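Local coordinates for phosphate-binding protein (Xanthomonas axonopodis pv. citri, PDB 5UB3) that probably serves as a periplasmic sensor that binds a small anion and works with a partner diguanylate cyclase, at residues P46-M51 with A70-Q75; E65-A70 with L82-R87. All coordinates share one frame; numbering follows the deposited sequence.

Contact 1: P46-M51 with A70-Q75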
ATOM      1  N   PRO A  46      -1.451  -6.910 -11.605  1.00 22.06           N
ATOM      2  CA  PRO A  46      -0.470  -7.558 -10.676  1.00 21.50           C
ATOM      3  C   PRO A  46       0.542  -6.628 -10.005  1.00 21.15           C
ATOM      4  O   PRO A  46       1.069  -6.959  -8.941  1.00 20.05           O
ATOM      5  CB  PRO A  46       0.269  -8.594 -11.572  1.00 23.87           C
ATOM      6  CG  PRO A  46      -0.134  -8.304 -12.999  1.00 24.67           C
ATOM      7  CD  PRO A  46      -1.193  -7.206 -13.030  1.00 22.49           C
ATOM      8  N   ASP A  47       0.820  -5.470 -10.577  1.00 19.18           N
ATOM      9  CA  ASP A  47       1.845  -4.591  -9.993  1.00 21.30           C
ATOM     10  C   ASP A  47       1.620  -3.173 -10.453  1.00 20.49           C
ATOM     11  O   ASP A  47       0.750  -2.941 -11.308  1.00 17.45           O
ATOM     12  CB  ASP A  47       3.250  -5.076 -10.332  1.00 24.35           C
ATOM     13  CG  ASP A  47       3.437  -5.275 -11.821  1.00 26.57           C
ATOM     14  OD1 ASP A  47       3.204  -4.345 -12.605  1.00 25.18           O
ATOM     15  OD2 ASP A  47       3.746  -6.400 -12.192  1.00 28.65           O
ATOM     16  N   ALA A  48       2.387  -2.247  -9.868  1.00 19.02           N
ATOM     17  CA  ALA A  48       2.280  -0.803 -10.122  1.00 21.01           C
ATOM     18  C   ALA A  48       2.555  -0.426 -11.578  1.00 21.43           C
ATOM     19  O   ALA A  48       1.911   0.476 -12.165  1.00 19.78           O
ATOM     20  CB  ALA A  48       3.206  -0.023  -9.194  1.00 20.58           C
ATOM     21  N   ARG A  49       3.513  -1.129 -12.174  1.00 20.95           N
ATOM     22  CA  ARG A  49       3.844  -0.879 -13.550  1.00 21.41           C
ATOM     23  C   ARG A  49       2.733  -1.188 -14.508  1.00 19.71           C
ATOM     24  O   ARG A  49       2.384  -0.357 -15.345  1.00 19.87           O
ATOM     25  CB  ARG A  49       5.070  -1.676 -13.974  1.00 24.83           C
ATOM     26  CG  ARG A  49       6.312  -1.023 -13.471  1.00 30.49           C
ATOM     27  CD  ARG A  49       7.439  -1.339 -14.448  1.00 35.36           C
ATOM     28  NE  ARG A  49       8.133  -2.539 -14.070  1.00 39.45           N
ATOM     29  CZ  ARG A  49       8.998  -3.163 -14.872  1.00 46.90           C
ATOM     30  NH1 ARG A  49       9.220  -2.722 -16.116  1.00 44.78           N
ATOM     31  NH2 ARG A  49       9.622  -4.256 -14.439  1.00 47.50           N
ATOM     32  N   GLN A  50       2.192  -2.397 -14.397  1.00 17.92           N
ATOM     33  CA  GLN A  50       0.982  -2.719 -15.159  1.00 17.18           C
ATOM     34  C   GLN A  50      -0.204  -1.809 -14.894  1.00 15.75           C
ATOM     35  O   GLN A  50      -1.014  -1.541 -15.789  1.00 15.77           O
ATOM     36  CB  GLN A  50       0.581  -4.183 -14.924  1.00 18.31           C
ATOM     37  CG  GLN A  50      -0.448  -4.729 -15.923  1.00 18.91           C
ATOM     38  CD  GLN A  50       0.077  -4.653 -17.352  1.00 21.24           C
ATOM     39  OE1 GLN A  50       1.013  -5.352 -17.689  1.00 21.67           O
ATOM     40  NE2 GLN A  50      -0.515  -3.784 -18.187  1.00 22.56           N
ATOM     41  N   MET A  51      -0.409  -1.466 -13.637  1.00 15.47           N
ATOM     42  CA  MET A  51      -1.574  -0.662 -13.304  1.00 16.46           C
ATOM     43  C   MET A  51      -1.393   0.731 -13.908  1.00 16.84           C
ATOM     44  O   MET A  51      -2.337   1.327 -14.437  1.00 15.56           O
ATOM     45  CB  MET A  51      -1.737  -0.553 -11.808  1.00 17.06           C
ATOM     46  CG  MET A  51      -2.945   0.315 -11.447  1.00 17.30           C
ATOM     47  SD  MET A  51      -4.534  -0.145 -12.165  1.00 17.74           S
ATOM     48  CE  MET A  51      -5.056  -1.361 -10.969  1.00 18.23           C
ATOM     49  N   ALA A  70       0.369   4.442  -4.485  1.00 17.20           N
ATOM     50  CA  ALA A  70      -0.301   5.570  -5.151  1.00 16.15           C
ATOM     51  C   ALA A  70       0.705   6.502  -5.785  1.00 16.39           C
ATOM     52  O   ALA A  70       0.503   6.968  -6.891  1.00 15.82           O
ATOM     53  CB  ALA A  70      -1.193   6.329  -4.180  1.00 15.12           C
ATOM     54  N   MET A  71       1.772   6.789  -5.046  1.00 16.69           N
ATOM     55  CA  MET A  71       2.784   7.676  -5.538  1.00 17.57           C
ATOM     56  C   MET A  71       3.556   7.046  -6.682  1.00 16.26           C
ATOM     57  O   MET A  71       3.939   7.773  -7.587  1.00 15.04           O
ATOM     58  CB  MET A  71       3.691   8.199  -4.405  1.00 17.40           C
ATOM     59  CG  MET A  71       2.922   9.039  -3.391  1.00 17.83           C
ATOM     60  SD  MET A  71       2.145  10.477  -4.103  1.00 20.27           S
ATOM     61  CE  MET A  71       0.431   9.956  -4.434  1.00 20.70           C
ATOM     62  N   LEU A  72       3.743   5.708  -6.674  1.00 15.26           N
ATOM     63  CA  LEU A  72       4.320   5.062  -7.859  1.00 16.91           C
ATOM     64  C   LEU A  72       3.476   5.399  -9.084  1.00 16.45           C
ATOM     65  O   LEU A  72       4.005   5.709 -10.173  1.00 18.44           O
ATOM     66  CB  LEU A  72       4.382   3.541  -7.724  1.00 15.80           C
ATOM     67  CG  LEU A  72       5.315   3.061  -6.646  1.00 16.31           C
ATOM     68  CD1 LEU A  72       5.165   1.554  -6.478  1.00 16.62           C
ATOM     69  CD2 LEU A  72       6.732   3.373  -7.009  1.00 17.69           C
ATOM     70  N   LEU A  73       2.162   5.329  -8.915  1.00 16.37           N
ATOM     71  CA  LEU A  73       1.280   5.603 -10.038  1.00 16.92           C
ATOM     72  C   LEU A  73       1.353   7.075 -10.442  1.00 19.61           C
ATOM     73  O   LEU A  73       1.487   7.375 -11.629  1.00 23.76           O
ATOM     74  CB  LEU A  73      -0.144   5.210  -9.741  1.00 17.02           C
ATOM     75  CG  LEU A  73      -0.407   3.772  -9.316  1.00 17.96           C
ATOM     76  CD1 LEU A  73      -1.844   3.606  -8.843  1.00 17.54           C
ATOM     77  CD2 LEU A  73      -0.066   2.820 -10.446  1.00 17.29           C
ATOM     78  N   GLU A  74       1.285   7.986  -9.476  1.00 19.13           N
ATOM     79  CA  GLU A  74       1.388   9.428  -9.797  1.00 21.81           C
ATOM     80  C   GLU A  74       2.722   9.749 -10.477  1.00 21.96           C
ATOM     81  O   GLU A  74       2.755  10.516 -11.424  1.00 20.53           O
ATOM     82  CB  GLU A  74       1.217  10.308  -8.560  1.00 21.68           C
ATOM     83  CG  GLU A  74       0.999  11.770  -8.899  1.00 27.53           C
ATOM     84  CD  GLU A  74       0.747  12.632  -7.693  1.00 29.28           C
ATOM     85  OE1 GLU A  74      -0.168  13.466  -7.695  1.00 33.19           O
ATOM     86  OE2 GLU A  74       1.539  12.524  -6.787  1.00 31.36           O
ATOM     87  N   GLN A  75       3.807   9.146 -10.011  1.00 21.41           N
ATOM     88  CA  GLN A  75       5.138   9.437 -10.588  1.00 24.34           C
ATOM     89  C   GLN A  75       5.281   9.044 -12.027  1.00 24.64           C
ATOM     90  O   GLN A  75       5.917   9.736 -12.787  1.00 23.18           O
ATOM     91  CB  GLN A  75       6.239   8.739  -9.825  1.00 22.02           C
ATOM     92  CG  GLN A  75       6.490   9.369  -8.498  1.00 21.32           C
ATOM     93  CD  GLN A  75       7.351   8.490  -7.612  1.00 21.56           C
ATOM     94  OE1 GLN A  75       7.893   7.439  -8.046  1.00 18.57           O
ATOM     95  NE2 GLN A  75       7.542   8.942  -6.372  1.00 21.51           N
TER
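A48 and M51, in the first turn of helix 48-56, pack against L72 and L73 of helix 67-75, joining two helices of a lobe with the periplasmic binding protein fold. The tight part is small and almost wholly apolar. A48 points its methyl at the neighbouring helix, where CB lies 3.7 Å from L72 CD1, with L72 CB only slightly farther off. L73 reaches across with a single branch: chi1 (-56°) swings CG toward helix 48-56, and an extended chi2 then leaves CD2 as the methyl that enters the notch between A48 and M51. There CD2 touches the flank of the methionine, 3.9 Å from M51 CG, the two side chains crossing obliquely. M51 then bends at chi2 (54°), and its thioether end turns away from L73. Both M51 and L73 also rest on V63 of strand 62-66, so the helices share a floor, while L72 leans on V272 and R276 of helix 259-277.

The other side of the first turn is looser and more polar. The side chains of R49 and Q50 leave the backbone away from helix 67-75 and are at least partly open to solvent. Here D47 caps helix 48-56: Q50 N donates to D47 OD1 over 2.8 Å in a nearly straight bond (174°). Back at the interface, A48 O makes a van der Waals contact of 3.5 Å with L73 CD2.

Contact 2: E65-A70 with L82-R87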
ATOM      1  N   GLU A  65      -5.649   2.701  -3.141  1.00 18.17           N
ATOM      2  CA  GLU A  65      -4.275   2.134  -2.881  1.00 19.05           C
ATOM      3  C   GLU A  65      -3.678   2.723  -1.648  1.00 17.95           C
ATOM      4  O   GLU A  65      -4.069   3.839  -1.222  1.00 15.69           O
ATOM      5  CB  GLU A  65      -3.319   2.523  -3.991  1.00 21.18           C
ATOM      6  CG  GLU A  65      -3.628   1.895  -5.302  1.00 22.40           C
ATOM      7  CD  GLU A  65      -3.439   0.406  -5.337  1.00 23.21           C
ATOM      8  OE1 GLU A  65      -2.833  -0.157  -4.445  1.00 22.93           O
ATOM      9  OE2 GLU A  65      -3.935  -0.180  -6.321  1.00 28.23           O
ATOM     10  N   THR A  66      -2.665   2.040  -1.112  1.00 16.33           N
ATOM     11  CA  THR A  66      -1.909   2.639  -0.054  1.00 16.45           C
ATOM     12  C   THR A  66      -1.095   3.753  -0.673  1.00 16.90           C
ATOM     13  O   THR A  66      -0.850   3.732  -1.828  1.00 15.67           O
ATOM     14  CB  THR A  66      -1.005   1.622   0.602  1.00 18.99           C
ATOM     15  OG1 THR A  66      -0.070   1.207  -0.385  1.00 18.64           O
ATOM     16  CG2 THR A  66      -1.859   0.401   1.143  1.00 19.47           C
ATOM     17  N   THR A  67      -0.684   4.716   0.122  1.00 16.60           N
ATOM     18  CA  THR A  67      -0.114   5.925  -0.412  1.00 16.46           C
ATOM     19  C   THR A  67       1.192   5.790  -1.183  1.00 16.39           C
ATOM     20  O   THR A  67       1.406   6.533  -2.106  1.00 19.38           O
ATOM     21  CB  THR A  67       0.019   6.950   0.697  1.00 16.17           C
ATOM     22  OG1 THR A  67       0.653   6.348   1.814  1.00 18.25           O
ATOM     23  CG2 THR A  67      -1.349   7.435   1.090  1.00 16.26           C
ATOM     24  N   GLY A  68       2.081   4.884  -0.789  1.00 14.91           N
ATOM     25  CA  GLY A  68       3.278   4.621  -1.549  1.00 15.27           C
ATOM     26  C   GLY A  68       3.006   4.125  -2.969  1.00 14.32           C
ATOM     27  O   GLY A  68       3.547   4.662  -3.929  1.00 14.85           O
ATOM     28  N   ALA A  69       2.222   3.058  -3.110  1.00 14.65           N
ATOM     29  CA  ALA A  69       1.771   2.562  -4.415  1.00 15.74           C
ATOM     30  C   ALA A  69       1.146   3.648  -5.193  1.00 15.39           C
ATOM     31  O   ALA A  69       1.314   3.792  -6.418  1.00 15.80           O
ATOM     32  CB  ALA A  69       0.787   1.411  -4.242  1.00 15.57           C
ATOM     33  N   ALA A  70       0.369   4.442  -4.485  1.00 17.20           N
ATOM     34  CA  ALA A  70      -0.301   5.570  -5.151  1.00 16.15           C
ATOM     35  C   ALA A  70       0.705   6.502  -5.785  1.00 16.39           C
ATOM     36  O   ALA A  70       0.503   6.968  -6.891  1.00 15.82           O
ATOM     37  CB  ALA A  70      -1.193   6.329  -4.180  1.00 15.12           C
ATOM     38  N   LEU A  82      -7.668  11.796  -5.553  1.00 18.10           N
ATOM     39  CA  LEU A  82      -9.038  12.241  -5.538  1.00 17.32           C
ATOM     40  C   LEU A  82      -9.449  12.591  -4.115  1.00 19.03           C
ATOM     41  O   LEU A  82      -9.999  13.673  -3.892  1.00 19.82           O
ATOM     42  CB  LEU A  82      -9.938  11.109  -5.996  1.00 17.91           C
ATOM     43  CG  LEU A  82     -11.430  11.443  -6.101  1.00 19.41           C
ATOM     44  CD1 LEU A  82     -11.677  12.081  -7.423  1.00 22.68           C
ATOM     45  CD2 LEU A  82     -12.244  10.177  -5.964  1.00 21.44           C
ATOM     46  N   LEU A  83      -9.233  11.645  -3.195  1.00 17.50           N
ATOM     47  CA  LEU A  83      -9.662  11.702  -1.789  1.00 18.00           C
ATOM     48  C   LEU A  83      -8.636  11.008  -0.936  1.00 17.75           C
ATOM     49  O   LEU A  83      -8.012  10.069  -1.397  1.00 19.46           O
ATOM     50  CB  LEU A  83     -11.009  10.980  -1.570  1.00 17.82           C
ATOM     51  CG  LEU A  83     -12.245  11.678  -2.107  1.00 19.67           C
ATOM     52  CD1 LEU A  83     -13.465  10.787  -2.038  1.00 19.22           C
ATOM     53  CD2 LEU A  83     -12.438  13.011  -1.392  1.00 21.45           C
ATOM     54  N   MET A  84      -8.391  11.485   0.276  1.00 16.84           N
ATOM     55  CA  MET A  84      -7.620  10.728   1.254  1.00 16.84           C
ATOM     56  C   MET A  84      -8.568   9.743   1.908  1.00 17.52           C
ATOM     57  O   MET A  84      -9.730  10.040   2.122  1.00 19.22           O
ATOM     58  CB  MET A  84      -6.957  11.623   2.319  1.00 15.31           C
ATOM     59  CG  MET A  84      -6.040  12.660   1.760  1.00 16.05           C
ATOM     60  SD  MET A  84      -4.712  12.044   0.720  1.00 17.37           S
ATOM     61  CE  MET A  84      -3.849  10.991   1.919  1.00 19.72           C
ATOM     62  N   THR A  85      -8.067   8.549   2.189  1.00 16.99           N
ATOM     63  CA  THR A  85      -8.874   7.429   2.599  1.00 16.55           C
ATOM     64  C   THR A  85      -8.450   6.966   3.973  1.00 18.30           C
ATOM     65  O   THR A  85      -7.249   6.807   4.260  1.00 16.75           O
ATOM     66  CB  THR A  85      -8.805   6.285   1.563  1.00 17.87           C
ATOM     67  OG1 THR A  85      -9.118   6.858   0.296  1.00 17.70           O
ATOM     68  CG2 THR A  85      -9.715   5.132   1.873  1.00 16.83           C
ATOM     69  N   GLU A  86      -9.466   6.730   4.808  1.00 16.60           N
ATOM     70  CA  GLU A  86      -9.269   6.249   6.175  1.00 19.13           C
ATOM     71  C   GLU A  86      -9.715   4.820   6.167  1.00 18.90           C
ATOM     72  O   GLU A  86     -10.847   4.501   5.751  1.00 19.87           O
ATOM     73  CB  GLU A  86     -10.154   7.081   7.118  1.00 22.88           C
ATOM     74  CG  GLU A  86      -9.900   6.812   8.576  1.00 25.97           C
ATOM     75  CD  GLU A  86     -10.953   7.512   9.423  1.00 28.33           C
ATOM     76  OE1 GLU A  86     -10.814   8.756   9.612  1.00 26.60           O
ATOM     77  OE2 GLU A  86     -11.898   6.781   9.820  1.00 22.15           O
ATOM     78  N   ARG A  87      -8.843   3.943   6.621  1.00 17.30           N
ATOM     79  CA  ARG A  87      -9.145   2.545   6.729  1.00 18.83           C
ATOM     80  C   ARG A  87      -9.033   2.061   8.182  1.00 20.80           C
ATOM     81  O   ARG A  87      -8.095   2.393   8.919  1.00 22.18           O
ATOM     82  CB  ARG A  87      -8.204   1.746   5.835  1.00 20.99           C
ATOM     83  CG  ARG A  87      -8.392   1.981   4.339  1.00 21.28           C
ATOM     84  CD  ARG A  87      -7.419   1.176   3.525  1.00 24.48           C
ATOM     85  NE  ARG A  87      -7.571   1.415   2.090  1.00 24.03           N
ATOM     86  CZ  ARG A  87      -6.741   0.943   1.157  1.00 27.51           C
ATOM     87  NH1 ARG A  87      -5.656   0.175   1.471  1.00 23.08           N
ATOM     88  NH2 ARG A  87      -7.021   1.254  -0.113  1.00 27.79           N
TER
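R87 stretches from strand 79-87 to the end of strand 62-66, where its guanidinium lies obliquely beside E65 and T66. The chain, extended from CG to NE (chi2 179°), carries the group to the strand end, and the side chains of R87 and T66 cross at about a right angle. NH1 lies 3.8 Å from the methyl T66 CG2. On the other branch NH2 comes within 3.6 Å of E65 N, a packing contact between two nitrogens; its hydrogen bond goes instead to S64 OG. E65 turns its carboxylate elsewhere, OE2 accepting from I10 N, and E65 OE1 stays 6.2 Å from R87 NH2, too far for a salt bridge, leaving at most a weak long-range attraction.

T66 OG1 bonds to T124 OG1, leaving its methyl for the arginine. T67 OG1 is hydrogen-bonded to P210 O, and its CG2 meets the end of the folded M84 side chain, with 4.4 Å to M84 CE. Both T67 and M84 also touch L265 of helix 259-277.

Strands 62-66 and 79-87 run the same way, with 209-217 reversed between them, so the arginine and methionine bridge past it. The order 39-42, 4-8, 62-66, 209-217, 79-87 is that of a type II periplasmic binding protein lobe.

Both contacts are buried and meet through helix 67-75: contact 2 takes in its start, just after strand 62-66, and contact 1 its later turns, with A70 common to the two segments. Their centres lie 12 Å apart, contact 2 nearer the centre of the folded chain. Contact 1 is helix against helix, hydrocarbon throughout at its side chains, with a polar outer side toward solvent. Contact 2 joins a strand end and helix start to another strand, and the polar ends of E65, T66, T67 and R87 are held by I10, T124, P210 and S64. Strand 62-66 underlies contact 1 through V63 and supplies E65 and T66 to contact 2; helix 259-277 touches both.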